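Local coordinates for protein laccase (Botrytis aclada, PDB 3SQR) that probably couples the one-electron oxidation of phenolic substrates to the reduction of dioxygen to water, as a copper-containing laccase of the multicopper oxidase family, at residues T420-I423 and I429-T432; P146-D151 and N565-T570; E371-L376 and F472-Q477. One frame throughout, in Å; residues are numbered along the deposited sequence. Where two conformers were deposited one is given.

None of the three contacts has a direct hydrogen bond between its segments, and none lies at a copper ion. All are partly buried: interactions 1 and 2 are peripheral, centred about 25 and 26 Å from the centre of the chain, interaction 3 nearer, at about 17 Å. Interaction 1 is local: helix 419-424 meets the loop that follows it, through aliphatic chains set against an aromatic ring. Interaction 2 spans over 400 residues, bringing a turn before strand 152-158 against the last part of helix 551-567 through a proline-tyrosine CH-pi contact. Phe557 of that helix touches the helix of interaction 1. Interaction 3 combines a buried strand residue, an exposed valine and a water bridge beside an O-linked mannose.

Interaction 1 (T420-I423 and I429-T432); sequences TLKI and IFPT
Lys422 and Phe430 run past each other in opposite directions, the lysine methylene chain lying beside the phenyl ring. Lys422 CB sits at the ring edge, in its plane, 3.9 Å from Phe430 CE1, while farther out Lys422 CD comes 4.0 Å from Phe430 CD1. With CG of Lys422 beside the backbone N (chi1 -59°) and the next two torsions extended, the chain continues to Pro431. There Lys422 CE comes up to the proline ring, 3.8 Å from Pro431 CD. The last torsion then bends the chain (chi4 -71°), and NZ is hydrogen-bonded to Ser417 OG. Thus the methylenes supply the apolar contact, while the ammonium end is held by a residue just before the helix.

Ile423 reaches the far end of the same ring: its CG1 branch approaches obliquely, 4.0 Å from Phe430 CZ. Ile423 is the buried residue of the contact, and Val541 of strand 537-542 and Gln544 touch both it and Phe430. The 171 Å² buried in total joins a short helix to its returning chain, a local helix-loop packing on the flank of a cupredoxin-like multicopper oxidase domain, just before strand 436-439.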
loop_
_atom_site.group_PDB
_atom_site.type_symbol
_atom_site.label_atom_id
_atom_site.label_comp_id
_atom_site.label_asym_id
_atom_site.label_seq_id
_atom_site.Cartn_x
_atom_site.Cartn_y
_atom_site.Cartn_z
ATOM N N THR A 420 -1.427 21.250 -2.819
ATOM C CA THR A 420 -2.695 21.802 -2.408
ATOM C C THR A 420 -2.562 23.245 -1.944
ATOM O O THR A 420 -3.473 24.020 -2.154
ATOM C CB THR A 420 -3.385 20.929 -1.310
ATOM O OG1 THR A 420 -3.485 19.622 -1.909
ATOM C CG2 THR A 420 -4.814 21.399 -1.149
ATOM N N LEU A 421 -1.448 23.573 -1.337
ATOM C CA LEU A 421 -1.230 24.992 -0.927
ATOM C C LEU A 421 -1.132 25.830 -2.177
ATOM O O LEU A 421 -1.771 26.886 -2.291
ATOM C CB LEU A 421 -0.050 25.106 -0.028
ATOM C CG LEU A 421 0.288 26.554 0.383
ATOM C CD1 LEU A 421 -0.935 27.213 1.053
ATOM C CD2 LEU A 421 1.501 26.496 1.292
ATOM N N LYS A 422 -0.418 25.322 -3.144
ATOM C CA LYS A 422 -0.346 26.001 -4.446
ATOM C C LYS A 422 -1.723 26.171 -5.078
ATOM O O LYS A 422 -2.103 27.239 -5.621
ATOM C CB LYS A 422 0.652 25.269 -5.347
ATOM C CG LYS A 422 2.043 25.196 -4.796
ATOM C CD LYS A 422 2.991 24.580 -5.796
ATOM C CE LYS A 422 4.337 24.306 -5.273
ATOM N NZ LYS A 422 5.122 25.618 -5.042
ATOM N N ILE A 423 -2.536 25.114 -5.053
ATOM C CA ILE A 423 -3.871 25.206 -5.517
ATOM C C ILE A 423 -4.728 26.197 -4.728
ATOM O O ILE A 423 -5.433 26.962 -5.330
ATOM C CB ILE A 423 -4.548 23.763 -5.464
ATOM C CG1 ILE A 423 -3.926 22.970 -6.577
ATOM C CG2 ILE A 423 -6.031 23.896 -5.539
ATOM C CD1 ILE A 423 -4.197 21.435 -6.417
ATOM N N ILE A 429 0.114 26.411 -12.685
ATOM C CA ILE A 429 1.391 26.024 -13.232
ATOM C C ILE A 429 2.309 25.697 -12.084
ATOM O O ILE A 429 2.645 26.556 -11.261
ATOM C CB ILE A 429 2.059 27.159 -14.091
ATOM C CG1 ILE A 429 1.151 27.648 -15.223
ATOM C CG2 ILE A 429 3.397 26.686 -14.717
ATOM C CD1 ILE A 429 1.642 29.006 -15.791
ATOM N N PHE A 430 2.784 24.460 -12.074
ATOM C CA PHE A 430 3.465 23.883 -10.946
ATOM C C PHE A 430 4.922 23.663 -11.286
ATOM O O PHE A 430 5.274 23.628 -12.472
ATOM C CB PHE A 430 2.708 22.550 -10.634
ATOM C CG PHE A 430 1.287 22.793 -10.255
ATOM C CD1 PHE A 430 0.979 23.304 -9.010
ATOM C CD2 PHE A 430 0.266 22.564 -11.153
ATOM C CE1 PHE A 430 -0.362 23.549 -8.658
ATOM C CE2 PHE A 430 -1.051 22.838 -10.823
ATOM C CZ PHE A 430 -1.370 23.314 -9.572
ATOM N N PRO A 431 5.788 23.574 -10.293
ATOM C CA PRO A 431 7.165 23.287 -10.647
ATOM C C PRO A 431 7.306 22.057 -11.507
ATOM O O PRO A 431 6.581 21.070 -11.294
ATOM C CB PRO A 431 7.855 23.115 -9.287
ATOM C CG PRO A 431 7.033 23.845 -8.353
ATOM C CD PRO A 431 5.642 23.786 -8.846
ATOM N N THR A 432 8.247 22.079 -12.458
ATOM C CA THR A 432 8.492 20.936 -13.285
ATOM C C THR A 432 8.681 19.670 -12.444
ATOM O O THR A 432 8.174 18.598 -12.778
ATOM C CB THR A 432 9.721 21.167 -14.173
ATOM O OG1 THR A 432 9.393 22.265 -15.037
ATOM C CG2 THR A 432 10.036 19.931 -14.977
#

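Interaction 2 (P146-D151 and N565-T570); sequences PIAPGD and NAYTPT
Pro149 sets its CD over one face of the Tyr567 ring, where a type II beta turn, Ala148 to Asp151, meets the last part of the C-terminal helix 551-567. The closely packed part is a CH-pi contact: Pro149 CD stands 3.7 Å from the centroid of the Tyr567 ring, only 12° off its normal and hence over the middle of that face. Pro149 CG is displaced toward the phenol end, 3.6 Å from Tyr567 CE1. Tyr567 has its ring carbon CG opposite the backbone N (chi1 170°), which carries the aromatic face across to the turn, and the two side chains cross at about a right angle. Ala148 CB adds a smaller contact with the tyrosine's CB, and also touches Trp564, one helical turn earlier, whose ring meets that of Tyr567.

The looser side begins beyond this patch. Gly150 is exposed at the turn's corner with positive phi, and Asn565 and Ala566 are exposed on the helix. Only 126 Å² is buried overall. Asp151, just past the corner, ties the same two elements by another route, through OD2 to Asn563 ND2. The turn itself is closed by its backbone bond, Asp151 N to Ala148 O, at 2.8 Å.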
loop_
_atom_site.group_PDB
_atom_site.type_symbol
_atom_site.label_atom_id
_atom_site.label_comp_id
_atom_site.label_asym_id
_atom_site.label_seq_id
_atom_site.Cartn_x
_atom_site.Cartn_y
_atom_site.Cartn_z
ATOM N N PRO A 146 4.045 18.519 6.187
ATOM C CA PRO A 146 4.278 17.569 7.221
ATOM C C PRO A 146 3.788 18.068 8.563
ATOM O O PRO A 146 3.746 19.277 8.853
ATOM C CB PRO A 146 5.771 17.349 7.186
ATOM C CG PRO A 146 6.190 17.805 5.817
ATOM C CD PRO A 146 5.309 18.912 5.548
ATOM N N ILE A 147 3.401 17.116 9.393
ATOM C CA ILE A 147 3.089 17.376 10.798
ATOM C C ILE A 147 4.416 17.528 11.556
ATOM O O ILE A 147 5.264 16.600 11.612
ATOM C CB ILE A 147 2.324 16.206 11.465
ATOM C CG1 ILE A 147 1.080 15.856 10.637
ATOM C CG2 ILE A 147 1.925 16.592 12.926
ATOM C CD1 ILE A 147 0.394 14.460 11.024
ATOM N N ALA A 148 4.653 18.711 12.104
ATOM C CA ALA A 148 5.893 18.914 12.783
ATOM C C ALA A 148 5.951 18.114 14.095
ATOM O O ALA A 148 4.919 17.853 14.676
ATOM C CB ALA A 148 6.063 20.452 13.098
ATOM N N PRO A 149 7.150 17.782 14.572
ATOM C CA PRO A 149 7.341 17.230 15.902
ATOM C C PRO A 149 6.553 17.996 16.941
ATOM O O PRO A 149 6.577 19.263 17.015
ATOM C CB PRO A 149 8.857 17.312 16.101
ATOM C CG PRO A 149 9.384 17.026 14.774
ATOM C CD PRO A 149 8.433 17.833 13.875
ATOM N N GLY A 150 5.764 17.229 17.684
ATOM C CA GLY A 150 4.904 17.763 18.750
ATOM C C GLY A 150 3.572 18.295 18.281
ATOM O O GLY A 150 2.731 18.582 19.112
ATOM N N ASP A 151 3.333 18.438 16.956
ATOM C CA ASP A 151 2.078 18.885 16.495
ATOM C C ASP A 151 1.131 17.659 16.307
ATOM O O ASP A 151 1.581 16.505 16.250
ATOM C CB ASP A 151 2.245 19.636 15.197
ATOM C CG ASP A 151 1.061 20.477 14.853
ATOM O OD1 ASP A 151 0.198 20.704 15.724
ATOM O OD2 ASP A 151 0.983 20.951 13.682
ATOM N N ASN A 565 6.592 25.180 9.245
ATOM C CA ASN A 565 7.508 26.273 8.928
ATOM C C ASN A 565 8.245 26.788 10.175
ATOM O O ASN A 565 9.360 27.301 10.041
ATOM C CB ASN A 565 6.721 27.397 8.247
ATOM C CG ASN A 565 6.356 27.056 6.817
ATOM O OD1 ASN A 565 7.071 26.318 6.133
ATOM N ND2 ASN A 565 5.221 27.576 6.361
ATOM N N ALA A 566 7.588 26.702 11.347
ATOM C CA ALA A 566 8.233 26.988 12.666
ATOM C C ALA A 566 9.290 25.960 13.009
ATOM O O ALA A 566 10.258 26.231 13.741
ATOM C CB ALA A 566 7.193 27.104 13.786
ATOM N N TYR A 567 9.158 24.755 12.452
ATOM C CA TYR A 567 10.090 23.678 12.750
ATOM C C TYR A 567 11.313 23.668 11.873
ATOM O O TYR A 567 12.380 23.321 12.323
ATOM C CB TYR A 567 9.393 22.300 12.574
ATOM C CG TYR A 567 10.319 21.142 12.638
ATOM C CD1 TYR A 567 10.822 20.684 13.864
ATOM C CD2 TYR A 567 10.684 20.435 11.491
ATOM C CE1 TYR A 567 11.663 19.637 13.900
ATOM C CE2 TYR A 567 11.535 19.374 11.547
ATOM C CZ TYR A 567 12.011 18.953 12.727
ATOM O OH TYR A 567 12.860 17.867 12.695
ATOM N N THR A 568 11.127 23.946 10.587
ATOM C CA THR A 568 12.183 23.720 9.643
ATOM C C THR A 568 13.467 24.563 9.872
ATOM O O THR A 568 14.554 24.030 9.654
ATOM C CB THR A 568 11.757 23.914 8.207
ATOM O OG1 THR A 568 11.279 25.247 7.985
ATOM C CG2 THR A 568 10.641 22.863 7.852
ATOM N N PRO A 569 13.327 25.810 10.355
ATOM C CA PRO A 569 14.574 26.613 10.447
ATOM C C PRO A 569 15.652 25.925 11.260
ATOM O O PRO A 569 16.847 26.117 10.986
ATOM C CB PRO A 569 14.098 27.883 11.149
ATOM C CG PRO A 569 12.726 28.074 10.645
ATOM C CD PRO A 569 12.200 26.607 10.847
ATOM N N THR A 570 15.263 25.125 12.252
ATOM C CA THR A 570 16.242 24.520 13.160
ATOM C C THR A 570 16.158 22.989 13.240
ATOM O O THR A 570 16.651 22.371 14.183
ATOM C CB THR A 570 16.088 25.124 14.545
ATOM O OG1 THR A 570 14.785 24.836 15.044
ATOM C CG2 THR A 570 16.231 26.684 14.446
#

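Interaction 3 (E371-L376 and F472-Q477); sequences EPVASL and FFIVAQ. With MAN (alpha-D-mannopyranose), chain L.
Gln477 faces Val373 where strand 472-478, in a sheet of the cupredoxin-like domain, meets the loop with its short 3-10 segment 373-375. Followed outward, Gln477 CB comes first, 4.2 Å from Val373 CG1. The chain then runs extended, with CG opposite the backbone N (chi1 179°) and chi2 -177°, sliding past the valine in the opposing direction. At the tip the amide divides its partners. Gln477 OE1 packs 3.7 Å from Val373 CG1. It also accepts a hydrogen bond from a water that donates to Glu371 O as well, the water oxygen lying 2.9 Å from Gln477 OE1 and 2.9 Å from Glu371 O. NE2 is hydrogen-bonded to Ala503 O and to Asp370 OD2. With both ends of the amide engaged, its rotation is well fixed.

Val373 CG1 also meets Ile474 CG2, obliquely, at 4.2 Å. Ile474 is the centre of an inverse gamma turn, Val475 and Ala476 form a classic beta bulge against Ala511, and the chain turns a corner at Val475, between Ile474 and Gln477, both of which touch Val373. On the side of the loop turned from the strand, Ser375 carries an O-linked mannose, Ser375 OG being bonded covalently to mannose C1 at 1.5 Å.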
loop_
_atom_site.group_PDB
_atom_site.type_symbol
_atom_site.label_atom_id
_atom_site.label_comp_id
_atom_site.label_asym_id
_atom_site.label_seq_id
_atom_site.Cartn_x
_atom_site.Cartn_y
_atom_site.Cartn_z
ATOM N N GLU A 371 -0.801 -11.020 -9.980
ATOM C CA GLU A 371 -1.740 -12.072 -10.398
ATOM C C GLU A 371 -2.185 -11.813 -11.824
ATOM O O GLU A 371 -2.249 -10.671 -12.282
ATOM C CB GLU A 371 -2.927 -12.204 -9.448
ATOM C CG GLU A 371 -2.602 -12.889 -8.155
ATOM C CD GLU A 371 -2.275 -14.333 -8.363
ATOM O OE1 GLU A 371 -3.166 -15.054 -8.805
ATOM O OE2 GLU A 371 -1.130 -14.742 -8.089
ATOM N N PRO A 372 -2.476 -12.897 -12.545
ATOM C CA PRO A 372 -2.757 -12.621 -13.959
ATOM C C PRO A 372 -4.025 -11.770 -14.132
ATOM O O PRO A 372 -5.007 -12.005 -13.449
ATOM C CB PRO A 372 -2.966 -14.026 -14.545
ATOM C CG PRO A 372 -2.475 -14.992 -13.570
ATOM C CD PRO A 372 -2.499 -14.330 -12.214
ATOM N N VAL A 373 -4.031 -10.849 -15.089
ATOM C CA VAL A 373 -5.224 -10.025 -15.290
ATOM C C VAL A 373 -6.481 -10.827 -15.468
ATOM O O VAL A 373 -7.552 -10.457 -14.941
ATOM C CB VAL A 373 -5.056 -8.994 -16.419
ATOM C CG1 VAL A 373 -4.030 -7.909 -15.999
ATOM C CG2 VAL A 373 -4.633 -9.660 -17.737
ATOM N N ALA A 374 -6.378 -11.969 -16.164
ATOM C CA ALA A 374 -7.610 -12.772 -16.381
ATOM C C ALA A 374 -8.274 -13.329 -15.142
ATOM O O ALA A 374 -9.456 -13.658 -15.166
ATOM C CB ALA A 374 -7.348 -13.897 -17.398
ATOM N N SER A 375 -7.507 -13.399 -14.045
ATOM C CA SER A 375 -8.018 -13.869 -12.798
ATOM C C SER A 375 -8.689 -12.803 -11.945
ATOM O O SER A 375 -9.343 -13.118 -10.992
ATOM C CB SER A 375 -6.899 -14.453 -11.953
ATOM O OG SER A 375 -6.114 -15.482 -12.557
ATOM N N LEU A 376 -8.511 -11.547 -12.286
ATOM C CA LEU A 376 -8.916 -10.479 -11.389
ATOM C C LEU A 376 -10.144 -9.739 -11.938
ATOM O O LEU A 376 -10.014 -8.651 -12.560
ATOM C CB LEU A 376 -7.735 -9.549 -11.213
ATOM C CG LEU A 376 -6.432 -10.126 -10.635
ATOM C CD1 LEU A 376 -5.388 -8.941 -10.491
ATOM C CD2 LEU A 376 -6.679 -10.860 -9.308
ATOM N N PHE A 472 -8.168 2.360 -10.038
ATOM C CA PHE A 472 -7.978 2.379 -11.490
ATOM C C PHE A 472 -8.376 1.073 -12.115
ATOM O O PHE A 472 -8.512 0.064 -11.416
ATOM C CB PHE A 472 -6.579 2.786 -11.872
ATOM C CG PHE A 472 -5.504 1.940 -11.270
ATOM C CD1 PHE A 472 -5.399 0.589 -11.561
ATOM C CD2 PHE A 472 -4.606 2.498 -10.405
ATOM C CE1 PHE A 472 -4.390 -0.153 -10.974
ATOM C CE2 PHE A 472 -3.571 1.759 -9.844
ATOM C CZ PHE A 472 -3.482 0.460 -10.110
ATOM N N PHE A 473 -8.519 1.111 -13.438
ATOM C CA PHE A 473 -8.868 -0.069 -14.216
ATOM C C PHE A 473 -7.633 -0.451 -14.983
ATOM O O PHE A 473 -7.011 0.405 -15.642
ATOM C CB PHE A 473 -9.959 0.349 -15.201
ATOM C CG PHE A 473 -11.272 0.683 -14.570
ATOM C CD1 PHE A 473 -11.480 1.802 -13.807
ATOM C CD2 PHE A 473 -12.359 -0.160 -14.772
ATOM C CE1 PHE A 473 -12.764 2.084 -13.274
ATOM C CE2 PHE A 473 -13.590 0.142 -14.258
ATOM C CZ PHE A 473 -13.786 1.208 -13.514
ATOM N N ILE A 474 -7.210 -1.701 -14.850
ATOM C CA ILE A 474 -6.024 -2.160 -15.552
ATOM C C ILE A 474 -6.440 -2.537 -16.981
ATOM O O ILE A 474 -6.862 -3.663 -17.226
ATOM C CB ILE A 474 -5.411 -3.318 -14.859
ATOM C CG1 ILE A 474 -5.122 -2.991 -13.379
ATOM C CG2 ILE A 474 -4.152 -3.755 -15.619
ATOM C CD1 ILE A 474 -4.310 -4.139 -12.656
ATOM N N VAL A 475 -6.394 -1.564 -17.865
ATOM C CA VAL A 475 -6.794 -1.811 -19.261
ATOM C C VAL A 475 -5.712 -2.600 -20.047
ATOM O O VAL A 475 -6.001 -3.312 -21.013
ATOM C CB VAL A 475 -7.298 -0.577 -19.946
ATOM C CG1 VAL A 475 -8.521 0.006 -19.055
ATOM C CG2 VAL A 475 -6.249 0.471 -20.255
ATOM N N ALA A 476 -4.493 -2.539 -19.558
ATOM C CA ALA A 476 -3.376 -3.315 -20.123
ATOM C C ALA A 476 -2.252 -3.385 -19.097
ATOM O O ALA A 476 -1.883 -2.401 -18.462
ATOM C CB ALA A 476 -2.845 -2.639 -21.399
ATOM N N GLN A 477 -1.666 -4.544 -18.978
ATOM C CA GLN A 477 -0.496 -4.680 -18.123
ATOM C C GLN A 477 0.361 -5.661 -18.926
ATOM O O GLN A 477 0.127 -6.870 -18.928
ATOM C CB GLN A 477 -0.940 -5.210 -16.773
ATOM C CG GLN A 477 0.208 -5.408 -15.809
ATOM C CD GLN A 477 -0.204 -5.992 -14.525
ATOM O OE1 GLN A 477 -0.832 -7.040 -14.457
ATOM N NE2 GLN A 477 0.150 -5.283 -13.435
HETATM C C1 MAN L . -6.895 -16.713 -12.479
HETATM C C2 MAN L . -5.844 -17.816 -12.444
HETATM C C3 MAN L . -5.115 -17.936 -13.775
HETATM C C4 MAN L . -6.135 -18.109 -14.903
HETATM C C5 MAN L . -7.133 -16.944 -14.858
HETATM C C6 MAN L . -8.223 -17.123 -15.923
HETATM O O2 MAN L . -6.496 -19.024 -12.071
HETATM O O3 MAN L . -4.142 -18.981 -13.686
HETATM O O4 MAN L . -5.466 -18.067 -16.128
HETATM O O5 MAN L . -7.772 -16.877 -13.586
HETATM O O6 MAN L . -8.928 -18.330 -15.609
HETATM O O HOH W 1 -2.905 -7.924 -12.690
#